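Local structure of beta-lactamase II (Erythrobacter litoralis, 6V73) at residues Ala91-His96 and Ile170-Pro175; Gly162-Arg167 and Gly183-Ala188. The protein probably hydrolyses the amide bond of beta-lactam antibiotics with zinc as cofactor, as a class B metallo-beta-lactamase. All coordinates share one frame; numbering follows the deposited sequence.

Interaction 1: residues Ala91-His96 and Ile170-Pro175; sequences AAVVTH and ITVGLP. With ZN (zinc ion), chain B.
Ile170 sets CG1 between its own backbone N and carbonyl carbon (chi1 63°) and then runs fully extended through chi2, which carries CD1 up to Val93 and Val94. Val93 meets it with CG2, the branch placed opposite its backbone N, at 3.9 Å from Ile170 CD1. Ile170 CD1 also lies 3.4 Å from Val94 O, while Ile170 CG1 rests against the backbone of Thr95, 3.6 Å from Thr95 CA. One polar bond joins the main chains: Ile170 N donates to Thr95 O at 2.8 Å, in the carbonyl plane, with an N-H...O angle of 157°. Here the two halves of the alpha-beta/beta-alpha sandwich of metallo-beta-lactamases face each other: strands 89-93 and 171-174 belong to its two different sheets, and Val93, Val172 and Ile170 lie in the buried layer between them, with Val93 CG1 4.5 Å from Val172 CG1. Val65, from the neighbouring strand 61-65, touches both Val93 and Val172 and continues this apolar layer. Thr95 CG2 packs 3.4 Å from Ile170 O, whereas Thr95 OG1 is hydrogen-bonded to Asp66 OD1. Directly after Thr95 the chain delivers His96, whose NE2 binds a zinc ion at 2.1 Å; His98 and His165 share that metal.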
loop_
_atom_site.group_PDB
_atom_site.type_symbol
_atom_site.label_atom_id
_atom_site.label_comp_id
_atom_site.label_asym_id
_atom_site.label_seq_id
_atom_site.Cartn_x
_atom_site.Cartn_y
_atom_site.Cartn_z
ATOM N N ALA A 91 18.716 24.118 -1.342
ATOM C CA ALA A 91 18.863 22.979 -0.454
ATOM C C ALA A 91 17.533 22.246 -0.374
ATOM O O ALA A 91 16.465 22.829 -0.576
ATOM C CB ALA A 91 19.316 23.395 0.952
ATOM N N ALA A 92 17.614 20.961 -0.072
ATOM C CA ALA A 92 16.439 20.127 0.087
ATOM C C ALA A 92 16.638 19.216 1.287
ATOM O O ALA A 92 17.759 18.784 1.576
ATOM C CB ALA A 92 16.176 19.295 -1.167
ATOM N N VAL A 93 15.539 18.943 1.995
ATOM C CA VAL A 93 15.515 17.968 3.077
ATOM C C VAL A 93 14.352 17.019 2.831
ATOM O O VAL A 93 13.288 17.441 2.365
ATOM C CB VAL A 93 15.406 18.646 4.463
ATOM C CG1 VAL A 93 14.218 19.590 4.516
ATOM C CG2 VAL A 93 15.325 17.599 5.572
ATOM N N VAL A 94 14.563 15.731 3.109
ATOM C CA VAL A 94 13.570 14.694 2.849
ATOM C C VAL A 94 13.185 14.040 4.168
ATOM O O VAL A 94 14.030 13.862 5.051
ATOM C CB VAL A 94 14.089 13.656 1.828
ATOM C CG1 VAL A 94 14.305 14.316 0.459
ATOM C CG2 VAL A 94 15.376 13.022 2.311
ATOM N N THR A 95 11.903 13.695 4.312
ATOM C CA THR A 95 11.381 13.355 5.631
ATOM C C THR A 95 11.419 11.865 5.964
ATOM O O THR A 95 11.194 11.521 7.128
ATOM C CB THR A 95 9.954 13.890 5.803
ATOM O OG1 THR A 95 9.183 13.668 4.618
ATOM C CG2 THR A 95 10.016 15.386 6.036
ATOM N N HIS A 96 11.696 10.981 4.987
ATOM C CA HIS A 96 12.102 9.592 5.222
ATOM C C HIS A 96 12.291 8.850 3.900
ATOM O O HIS A 96 12.023 9.397 2.825
ATOM C CB HIS A 96 11.101 8.814 6.091
ATOM C CG HIS A 96 9.730 8.720 5.501
ATOM N ND1 HIS A 96 8.823 9.753 5.565
ATOM C CD2 HIS A 96 9.108 7.711 4.842
ATOM C CE1 HIS A 96 7.701 9.386 4.967
ATOM N NE2 HIS A 96 7.849 8.152 4.523
ATOM N N ILE A 170 11.216 12.291 9.860
ATOM C CA ILE A 170 11.441 13.561 10.529
ATOM C C ILE A 170 10.326 14.530 10.150
ATOM O O ILE A 170 9.556 14.305 9.213
ATOM C CB ILE A 170 12.817 14.160 10.199
ATOM C CG1 ILE A 170 12.900 14.460 8.706
ATOM C CG2 ILE A 170 13.943 13.224 10.691
ATOM C CD1 ILE A 170 14.228 15.044 8.284
ATOM N N THR A 171 10.266 15.629 10.901
ATOM C CA THR A 171 9.272 16.680 10.738
ATOM C C THR A 171 9.986 18.018 10.648
ATOM O O THR A 171 11.109 18.167 11.136
ATOM C CB THR A 171 8.272 16.680 11.908
ATOM O OG1 THR A 171 8.979 16.847 13.140
ATOM C CG2 THR A 171 7.501 15.366 11.962
ATOM N N VAL A 172 9.339 18.987 9.998
ATOM C CA VAL A 172 9.904 20.319 9.792
ATOM C C VAL A 172 8.869 21.363 10.206
ATOM O O VAL A 172 7.663 21.178 10.009
ATOM C CB VAL A 172 10.370 20.538 8.327
ATOM C CG1 VAL A 172 11.237 19.391 7.858
ATOM C CG2 VAL A 172 9.208 20.694 7.384
ATOM N N GLY A 173 9.334 22.462 10.791
ATOM C CA GLY A 173 8.436 23.472 11.293
ATOM C C GLY A 173 8.858 24.870 10.889
ATOM O O GLY A 173 10.001 25.129 10.518
ATOM N N LEU A 174 7.893 25.773 10.982
ATOM C CA LEU A 174 8.114 27.204 10.788
ATOM C C LEU A 174 7.332 27.916 11.878
ATOM O O LEU A 174 6.228 28.424 11.649
ATOM C CB LEU A 174 7.679 27.645 9.388
ATOM C CG LEU A 174 8.639 27.206 8.278
ATOM C CD1 LEU A 174 8.051 27.502 6.908
ATOM C CD2 LEU A 174 9.999 27.882 8.459
ATOM N N PRO A 175 7.870 27.945 13.100
ATOM C CA PRO A 175 7.103 28.503 14.237
ATOM C C PRO A 175 6.561 29.906 14.011
ATOM O O PRO A 175 5.380 30.159 14.289
ATOM C CB PRO A 175 8.124 28.465 15.382
ATOM C CG PRO A 175 9.034 27.318 15.016
ATOM C CD PRO A 175 9.142 27.335 13.521
HETATM ZN ZN ZN B . 6.303 6.804 3.879
#

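Interaction 2: residues Gly162-Arg167 and Gly183-Ala188; sequences GGAHTR and GCMIKA. With ZN (zinc ion), chain B; ZN (zinc ion), chain C.
His165 and Met185 are the point where two irregular loops come nearest, their CA atoms 4.8 Å apart. Neither 162-167 nor 183-188 forms a regular helix or strand; the first is turned back on itself by a hydrogen bond from Ala164 N to Thr166 O, and the second starts at Gly183 with a positive phi of 54°, a conformation that glycine adopts readily. With CG opposite its backbone N (chi1 167°), His165 lays its imidazole against Cys184. Cys184 CB sits over one face in a CH-pi contact, 3.5 Å from the ring centroid and offset toward the rim, while its sulfur lies obliquely to the ring. At the root of the ring, His165 CB packs on Met185 CA. The extended start of the Met185 chain takes its sulfur to Ala164, with SD 3.6 Å from Ala164 CB. Helix 205-215 adjoins this apolar patch, Tyr205 touching Ala164 and Phe212 touching Met185. Lys187 bends at chi2 and returns NZ to Cys184 O, a 3.0 Å hydrogen bond in the carbonyl plane; NZ is also bonded to Leu194 O. The two carbonyls hold the ammonium end 4.0 Å from His165 ND1, without a hydrogen bond between those nitrogens. At the metal end, His165 NE2 binds one zinc ion at 2.1 Å and Cys184 SG the other at 2.3 Å. The face contact therefore ties together ligands of two different metals, and Lys187, joining the carbonyl of Cys184 to that of Leu194 near His165 ND1, may steady the loop that carries the sulfur.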
loop_
_atom_site.group_PDB
_atom_site.type_symbol
_atom_site.label_atom_id
_atom_site.label_comp_id
_atom_site.label_asym_id
_atom_site.label_seq_id
_atom_site.Cartn_x
_atom_site.Cartn_y
_atom_site.Cartn_z
ATOM N N GLY A 162 11.062 10.567 16.769
ATOM C CA GLY A 162 11.145 9.152 17.062
ATOM C C GLY A 162 10.375 8.336 16.033
ATOM O O GLY A 162 9.721 8.864 15.131
ATOM N N GLY A 163 10.475 7.020 16.189
ATOM C CA GLY A 163 9.844 6.127 15.233
ATOM C C GLY A 163 8.335 6.281 15.243
ATOM O O GLY A 163 7.717 6.498 16.290
ATOM N N ALA A 164 7.741 6.176 14.055
ATOM C CA ALA A 164 6.296 6.244 13.883
ATOM C C ALA A 164 5.921 5.636 12.532
ATOM O O ALA A 164 5.956 4.406 12.372
ATOM C CB ALA A 164 5.808 7.690 14.011
ATOM N N HIS A 165 5.558 6.478 11.555
ATOM C CA HIS A 165 5.260 5.977 10.212
ATOM C C HIS A 165 6.424 5.161 9.655
ATOM O O HIS A 165 6.213 4.115 9.031
ATOM C CB HIS A 165 4.918 7.138 9.279
ATOM C CG HIS A 165 4.911 6.769 7.830
ATOM N ND1 HIS A 165 3.912 6.006 7.260
ATOM C CD2 HIS A 165 5.786 7.050 6.836
ATOM C CE1 HIS A 165 4.171 5.840 5.973
ATOM N NE2 HIS A 165 5.302 6.462 5.692
ATOM N N THR A 166 7.658 5.632 9.864
ATOM C CA THR A 166 8.866 4.827 9.701
ATOM C C THR A 166 9.815 5.158 10.850
ATOM O O THR A 166 9.581 6.080 11.628
ATOM C CB THR A 166 9.582 5.078 8.364
ATOM O OG1 THR A 166 10.040 6.424 8.338
ATOM C CG2 THR A 166 8.673 4.842 7.167
ATOM N N ARG A 167 10.894 4.388 10.971
ATOM C CA ARG A 167 11.841 4.652 12.042
ATOM C C ARG A 167 12.664 5.906 11.775
ATOM O O ARG A 167 13.200 6.493 12.720
ATOM C CB ARG A 167 12.757 3.433 12.240
ATOM C CG ARG A 167 12.011 2.200 12.755
ATOM C CD ARG A 167 12.970 1.062 13.016
ATOM N NE ARG A 167 13.672 0.657 11.803
ATOM C CZ ARG A 167 14.998 0.577 11.694
ATOM N NH1 ARG A 167 15.782 0.902 12.726
ATOM N NH2 ARG A 167 15.542 0.196 10.543
ATOM N N GLY A 183 4.885 15.363 7.802
ATOM C CA GLY A 183 5.184 14.305 6.858
ATOM C C GLY A 183 4.062 13.287 6.786
ATOM O O GLY A 183 2.868 13.620 6.834
ATOM N N CYS A 184 4.455 12.023 6.649
ATOM C CA CYS A 184 3.534 10.901 6.596
ATOM C C CYS A 184 3.167 10.368 7.969
ATOM O O CYS A 184 2.264 9.525 8.066
ATOM C CB CYS A 184 4.132 9.766 5.771
ATOM S SG CYS A 184 4.588 10.226 4.094
ATOM N N MET A 185 3.835 10.841 9.026
ATOM C CA MET A 185 3.455 10.428 10.372
ATOM C C MET A 185 2.065 10.932 10.733
ATOM O O MET A 185 1.287 10.223 11.381
ATOM C CB MET A 185 4.479 10.940 11.375
ATOM C CG MET A 185 4.028 10.783 12.813
ATOM S SD MET A 185 5.284 11.250 14.015
ATOM C CE MET A 185 5.282 13.028 13.840
ATOM N N ILE A 186 1.743 12.156 10.330
ATOM C CA ILE A 186 0.488 12.797 10.686
ATOM C C ILE A 186 -0.520 12.516 9.587
ATOM O O ILE A 186 -0.207 12.651 8.393
ATOM C CB ILE A 186 0.674 14.312 10.878
ATOM C CG1 ILE A 186 1.590 14.600 12.065
ATOM C CG2 ILE A 186 -0.674 14.987 11.047
ATOM C CD1 ILE A 186 0.998 14.233 13.431
ATOM N N LYS A 187 -1.723 12.114 9.985
ATOM C CA LYS A 187 -2.810 11.878 9.052
ATOM C C LYS A 187 -3.976 12.793 9.413
ATOM O O LYS A 187 -3.963 13.471 10.442
ATOM C CB LYS A 187 -3.218 10.398 9.056
ATOM C CG LYS A 187 -2.723 9.621 7.838
ATOM C CD LYS A 187 -1.263 9.201 7.951
ATOM C CE LYS A 187 -0.777 8.696 6.601
ATOM N NZ LYS A 187 0.316 7.708 6.729
ATOM N N ALA A 188 -4.992 12.808 8.549
ATOM C CA ALA A 188 -5.988 13.868 8.583
ATOM C C ALA A 188 -6.905 13.730 9.798
ATOM O O ALA A 188 -7.013 12.671 10.415
ATOM C CB ALA A 188 -6.806 13.866 7.292
HETATM ZN ZN ZN B . 6.303 6.804 3.879
HETATM ZN ZN ZN C . 3.602 8.743 2.653
#

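Overall arrangement
Interactions 1 and 2 illustrate how a dinuclear site can be assembled from loops that follow sheet strands. Their centres lie 13 Å apart, and their segments alternate along the chain in the order 91-96, 162-167, 170-175, 183-188. They meet at the metals: His96 NE2 and His165 NE2, 3.3 Å apart, bind the same zinc ion, and His96 CE1 packs 3.3 Å from Cys184 SG, which binds the second zinc ion together with Asp100 and His226. Farther from the metals, Thr171 CG2 touches Met185 CE at 3.7 Å. Interaction 1 thus joins the two sheets next to the site, while interaction 2 brings together the loops bearing His165 and Cys184.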